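Local coordinates for protein AncCDT-1 (PDB 5T0W) that binds arginine as an ancestral periplasmic-type amino acid-binding protein, a reconstructed precursor of cyclohexadienyl dehydratase that probably served in solute transport, at residues Met107-Thr112 with Asp181-Ala186; Gln111-Lys116 with Val200-Thr205. One frame throughout, in Å; residues are numbered along the deposited sequence.

Contact 1: residues Met107-Thr112 with Asp181-Ala186; sequences MTAGQT and DSPVAA. With ARG (arginine), chain E.
Gln111 and Asp181 meet through amide and carboxylate, the planes of the two groups 75° apart. Atom NE2 of Gln111 donates to OD1 of Asp181 at 3.2 Å, approaching nearly along the C-O axis, with an N-H...O angle of 147°. The Gln111 side chain sets out away from 181-186, and a bend at chi2 (-52°) turns CD back, which lets NE2 come to Asp181 OD1; OE1 is held by Ser144 of helix 143-151. The other carboxylate oxygen, Asp181 OD2, accepts from the amino N of the bound arginine at 2.5 Å, so Gln111 is a second-shell residue.

Beside this pair, Ser182 bonds twice to Gly110 O: its backbone N lies 2.6 Å away, while its OG, at 2.7 Å, sits above the carbonyl plane, on the same face. Strand 107-115 pairs with the end of strand 177-181 through Gln111 and Asp181, an antiparallel non-hydrogen-bonded pair, where helix 182-189 begins. Against the helix's first turn, Thr112 CG2 lies 3.6 Å from Ala185 CB, and Ala109 CB 3.9 Å from Pro183 CD. The Gln111 bond at OD1 probably helps to orient the carboxylate, leaving OD2 to take the arginine's amino N.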
loop_
_atom_site.group_PDB
_atom_site.type_symbol
_atom_site.label_atom_id
_atom_site.label_comp_id
_atom_site.label_asym_id
_atom_site.label_seq_id
_atom_site.Cartn_x
_atom_site.Cartn_y
_atom_site.Cartn_z
ATOM N N MET A 107 -10.011 1.025 3.850
ATOM C CA MET A 107 -9.943 0.638 2.432
ATOM C C MET A 107 -9.886 -0.894 2.351
ATOM O O MET A 107 -9.538 -1.540 3.345
ATOM C CB MET A 107 -8.656 1.243 1.809
ATOM C CG MET A 107 -8.383 0.937 0.355
ATOM S SD MET A 107 -9.403 1.900 -0.718
ATOM C CE MET A 107 -9.457 0.813 -2.181
ATOM N N THR A 108 -10.197 -1.464 1.182
ATOM C CA THR A 108 -9.938 -2.876 0.897
ATOM C C THR A 108 -9.271 -3.077 -0.471
ATOM O O THR A 108 -9.606 -2.368 -1.418
ATOM C CB THR A 108 -11.201 -3.745 0.881
ATOM O OG1 THR A 108 -12.076 -3.290 -0.156
ATOM C CG2 THR A 108 -11.905 -3.691 2.232
ATOM N N ALA A 109 -8.366 -4.074 -0.562
ATOM C CA ALA A 109 -7.612 -4.416 -1.785
ATOM C C ALA A 109 -7.439 -5.918 -1.907
ATOM O O ALA A 109 -7.118 -6.598 -0.941
ATOM C CB ALA A 109 -6.241 -3.777 -1.761
ATOM N N GLY A 110 -7.646 -6.417 -3.121
ATOM C CA GLY A 110 -7.353 -7.789 -3.467
ATOM C C GLY A 110 -6.070 -7.824 -4.260
ATOM O O GLY A 110 -5.485 -6.782 -4.555
ATOM N N GLN A 111 -5.613 -9.042 -4.555
ATOM C CA GLN A 111 -4.372 -9.258 -5.286
ATOM C C GLN A 111 -4.785 -9.384 -6.719
ATOM O O GLN A 111 -5.684 -10.136 -7.026
ATOM C CB GLN A 111 -3.656 -10.534 -4.801
ATOM C CG GLN A 111 -3.087 -10.433 -3.406
ATOM C CD GLN A 111 -2.235 -9.204 -3.295
ATOM O OE1 GLN A 111 -1.257 -9.060 -4.029
ATOM N NE2 GLN A 111 -2.585 -8.296 -2.389
ATOM N N THR A 112 -4.069 -8.692 -7.600
ATOM C CA THR A 112 -4.281 -8.783 -9.048
ATOM C C THR A 112 -2.985 -9.121 -9.797
ATOM O O THR A 112 -1.901 -8.746 -9.382
ATOM C CB THR A 112 -4.828 -7.467 -9.539
ATOM O OG1 THR A 112 -6.024 -7.199 -8.809
ATOM C CG2 THR A 112 -5.122 -7.505 -11.010
ATOM N N ASP A 181 -1.478 -5.024 -5.498
ATOM C CA ASP A 181 -2.823 -4.708 -5.031
ATOM C C ASP A 181 -3.710 -4.331 -6.199
ATOM O O ASP A 181 -3.273 -3.603 -7.100
ATOM C CB ASP A 181 -2.798 -3.573 -3.997
ATOM C CG ASP A 181 -2.235 -4.007 -2.629
ATOM O OD1 ASP A 181 -2.002 -5.199 -2.407
ATOM O OD2 ASP A 181 -2.104 -3.149 -1.741
ATOM N N SER A 182 -4.981 -4.750 -6.155
ATOM C CA SER A 182 -5.906 -4.462 -7.272
ATOM C C SER A 182 -5.893 -3.008 -7.721
ATOM O O SER A 182 -5.830 -2.742 -8.923
ATOM C CB SER A 182 -7.372 -4.791 -6.970
ATOM O OG SER A 182 -7.585 -5.808 -6.016
ATOM N N PRO A 183 -5.991 -2.057 -6.793
ATOM C CA PRO A 183 -6.079 -0.661 -7.251
ATOM C C PRO A 183 -4.795 -0.164 -7.900
ATOM O O PRO A 183 -4.824 0.730 -8.730
ATOM C CB PRO A 183 -6.394 0.121 -5.971
ATOM C CG PRO A 183 -6.811 -0.901 -4.968
ATOM C CD PRO A 183 -6.067 -2.156 -5.336
ATOM N N VAL A 184 -3.667 -0.760 -7.521
ATOM C CA VAL A 184 -2.390 -0.399 -8.154
ATOM C C VAL A 184 -2.315 -0.996 -9.553
ATOM O O VAL A 184 -1.914 -0.329 -10.494
ATOM C CB VAL A 184 -1.189 -0.864 -7.325
ATOM C CG1 VAL A 184 0.108 -0.579 -8.042
ATOM C CG2 VAL A 184 -1.213 -0.184 -5.971
ATOM N N ALA A 185 -2.738 -2.251 -9.676
ATOM C CA ALA A 185 -2.769 -2.949 -10.953
ATOM C C ALA A 185 -3.628 -2.213 -11.953
ATOM O O ALA A 185 -3.255 -2.061 -13.127
ATOM C CB ALA A 185 -3.313 -4.358 -10.752
ATOM N N ALA A 186 -4.788 -1.747 -11.493
ATOM C CA ALA A 186 -5.678 -1.010 -12.349
ATOM C C ALA A 186 -5.007 0.265 -12.820
ATOM O O ALA A 186 -5.020 0.589 -14.015
ATOM C CB ALA A 186 -6.976 -0.702 -11.619
HETATM N N ARG E . -0.898 -3.641 0.432
HETATM C CA ARG E . 0.379 -4.357 0.306
HETATM C C ARG E . 0.945 -4.512 1.666
HETATM O O ARG E . 1.850 -5.331 1.824
HETATM C CB ARG E . 1.347 -3.579 -0.535
HETATM C CG ARG E . 1.733 -2.287 0.125
HETATM C CD ARG E . 2.894 -1.609 -0.598
HETATM N NE ARG E . 2.846 -0.175 -0.365
HETATM C CZ ARG E . 3.783 0.671 -0.762
HETATM N NH1 ARG E . 3.648 1.983 -0.531
HETATM N NH2 ARG E . 4.849 0.210 -1.402
HETATM O OXT ARG E . 0.515 -3.808 2.602
#

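Contact 2: residues Gln111-Lys116 with Val200-Thr205; sequences QTILVK and VDEPFT
Glu202 lays an extended side chain beside Gln111, its carboxylate oxygen OE1 lying 3.8 Å from Gln111 CB. The chain takes this course because CG is anti to the backbone N (chi1 -168°) and CD continues the extension (chi2 169°); nearer the backbone, Glu202 CB lies close to Gln111 O. An alanine here, keeping CB but losing the carboxylate beside Gln111 CB, would probably open a gap along that edge of the strand.

Farther along, Ile113 and Val200 form an antiparallel hydrogen-bonded pair. Val200 N donates to Ile113 O at 3.0 Å with an N-H...O angle of 170°, and Ile113 N returns a longer bond to Val200 O at 3.3 Å. Their side chains share one face of the sheet, Ile113 CB standing 4.2 Å from Val200 CB. Val200 CG2, anti to the carbonyl carbon, approaches CG2 of Val115 at 4.4 Å. On the face bearing Thr112, the methyl CG2 of that residue reaches Val200 O at 3.6 Å.

Strand 107-115 runs between strands 198-201 and 177-181 in the mixed sheet; Phe126 and Leu129 touch Ile113, whereas Leu114 packs on Ala185 and Tyr188 of helix 182-189.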
loop_
_atom_site.group_PDB
_atom_site.type_symbol
_atom_site.label_atom_id
_atom_site.label_comp_id
_atom_site.label_asym_id
_atom_site.label_seq_id
_atom_site.Cartn_x
_atom_site.Cartn_y
_atom_site.Cartn_z
ATOM N N GLN A 111 -5.613 -9.042 -4.555
ATOM C CA GLN A 111 -4.372 -9.258 -5.286
ATOM C C GLN A 111 -4.785 -9.384 -6.719
ATOM O O GLN A 111 -5.684 -10.136 -7.026
ATOM C CB GLN A 111 -3.656 -10.534 -4.801
ATOM C CG GLN A 111 -3.087 -10.433 -3.406
ATOM C CD GLN A 111 -2.235 -9.204 -3.295
ATOM O OE1 GLN A 111 -1.257 -9.060 -4.029
ATOM N NE2 GLN A 111 -2.585 -8.296 -2.389
ATOM N N THR A 112 -4.069 -8.692 -7.600
ATOM C CA THR A 112 -4.281 -8.783 -9.048
ATOM C C THR A 112 -2.985 -9.121 -9.797
ATOM O O THR A 112 -1.901 -8.746 -9.382
ATOM C CB THR A 112 -4.828 -7.467 -9.539
ATOM O OG1 THR A 112 -6.024 -7.199 -8.809
ATOM C CG2 THR A 112 -5.122 -7.505 -11.010
ATOM N N ILE A 113 -3.126 -9.884 -10.875
ATOM C CA ILE A 113 -2.016 -10.267 -11.744
ATOM C C ILE A 113 -2.027 -9.376 -12.967
ATOM O O ILE A 113 -3.053 -9.170 -13.584
ATOM C CB ILE A 113 -2.152 -11.720 -12.242
ATOM C CG1 ILE A 113 -2.235 -12.700 -11.078
ATOM C CG2 ILE A 113 -0.989 -12.083 -13.154
ATOM C CD1 ILE A 113 -2.832 -14.029 -11.455
ATOM N N LEU A 114 -0.858 -8.900 -13.336
ATOM C CA LEU A 114 -0.679 -8.058 -14.497
ATOM C C LEU A 114 0.221 -8.791 -15.471
ATOM O O LEU A 114 1.227 -9.340 -15.056
ATOM C CB LEU A 114 0.001 -6.780 -14.051
ATOM C CG LEU A 114 -0.534 -5.454 -14.562
ATOM C CD1 LEU A 114 -1.949 -5.256 -14.047
ATOM C CD2 LEU A 114 0.353 -4.324 -14.057
ATOM N N VAL A 115 -0.159 -8.808 -16.748
ATOM C CA VAL A 115 0.654 -9.412 -17.817
ATOM C C VAL A 115 0.694 -8.566 -19.109
ATOM O O VAL A 115 -0.067 -7.612 -19.257
ATOM C CB VAL A 115 0.168 -10.832 -18.174
ATOM C CG1 VAL A 115 0.319 -11.758 -16.982
ATOM C CG2 VAL A 115 -1.264 -10.817 -18.656
ATOM N N LYS A 116 1.597 -8.903 -20.029
ATOM C CA LYS A 116 1.670 -8.214 -21.306
ATOM C C LYS A 116 0.408 -8.580 -22.083
ATOM O O LYS A 116 -0.060 -9.724 -21.988
ATOM C CB LYS A 116 2.941 -8.613 -22.060
ATOM N N VAL A 200 -5.569 -9.491 -15.157
ATOM C CA VAL A 200 -6.261 -10.775 -14.950
ATOM C C VAL A 200 -6.611 -10.833 -13.508
ATOM O O VAL A 200 -5.724 -10.673 -12.679
ATOM C CB VAL A 200 -5.295 -11.986 -15.067
ATOM C CG1 VAL A 200 -5.917 -13.278 -14.544
ATOM C CG2 VAL A 200 -4.796 -12.144 -16.488
ATOM N N ASP A 201 -7.860 -11.155 -13.188
ATOM C CA ASP A 201 -8.311 -11.002 -11.795
ATOM C C ASP A 201 -8.248 -12.260 -10.910
ATOM O O ASP A 201 -8.512 -13.389 -11.357
ATOM C CB ASP A 201 -9.693 -10.377 -11.741
ATOM C CG ASP A 201 -9.821 -9.408 -10.586
ATOM O OD1 ASP A 201 -9.417 -8.238 -10.718
ATOM O OD2 ASP A 201 -10.303 -9.823 -9.519
ATOM N N GLU A 202 -7.905 -12.033 -9.645
ATOM C CA GLU A 202 -7.762 -13.099 -8.680
ATOM C C GLU A 202 -8.968 -13.149 -7.746
ATOM O O GLU A 202 -9.129 -12.269 -6.899
ATOM C CB GLU A 202 -6.495 -12.895 -7.858
ATOM C CG GLU A 202 -6.142 -14.116 -7.045
ATOM C CD GLU A 202 -4.765 -14.022 -6.448
ATOM O OE1 GLU A 202 -4.631 -14.171 -5.197
ATOM O OE2 GLU A 202 -3.822 -13.787 -7.245
ATOM N N PRO A 203 -9.840 -14.167 -7.923
ATOM C CA PRO A 203 -10.798 -14.486 -6.870
ATOM C C PRO A 203 -10.144 -15.516 -5.926
ATOM O O PRO A 203 -9.848 -16.654 -6.320
ATOM C CB PRO A 203 -12.049 -14.981 -7.644
ATOM C CG PRO A 203 -11.662 -15.050 -9.106
ATOM C CD PRO A 203 -10.154 -14.905 -9.167
ATOM N N PHE A 204 -9.833 -15.045 -4.713
ATOM C CA PHE A 204 -9.301 -15.877 -3.628
ATOM C C PHE A 204 -9.328 -15.136 -2.281
ATOM O O PHE A 204 -9.668 -15.770 -1.263
ATOM C CB PHE A 204 -7.884 -16.433 -3.966
ATOM C CG PHE A 204 -7.902 -17.519 -5.011
ATOM C CD1 PHE A 204 -8.376 -18.778 -4.700
ATOM C CD2 PHE A 204 -7.496 -17.262 -6.327
ATOM C CE1 PHE A 204 -8.432 -19.777 -5.668
ATOM C CE2 PHE A 204 -7.550 -18.250 -7.301
ATOM C CZ PHE A 204 -8.017 -19.514 -6.970
ATOM N N THR A 205 -9.011 -13.826 -2.279
ATOM C CA THR A 205 -8.993 -13.009 -1.029
ATOM C C THR A 205 -8.834 -11.445 -1.022
ATOM O O THR A 205 -7.793 -10.944 -1.437
ATOM C CB THR A 205 -7.929 -13.585 -0.098
ATOM O OG1 THR A 205 -8.403 -14.837 0.423
ATOM C CG2 THR A 205 -7.648 -12.620 1.031
#

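Contacts 1 and 2 start from the same strand, 107-115, and share Gln111 and Thr112; their centres are 9 Å apart. Along the chain that strand comes first, then strand 177-181 with helix 182-189, and finally strand 198-201. The two contacts also touch directly, Ala185 O lying 3.6 Å from Leu114 CD1. Contact 1 reaches the arginine pocket, while contact 2 lies farther out, its centre about 16 Å from that of the chain against about 9 Å for contact 1. Strand 107-115 belongs to the mixed sheet of this family 3 solute-binding fold: contact 1 joins it to the end of strand 177-181 that carries the pocket residue Asp181, and contact 2 to strand 198-201.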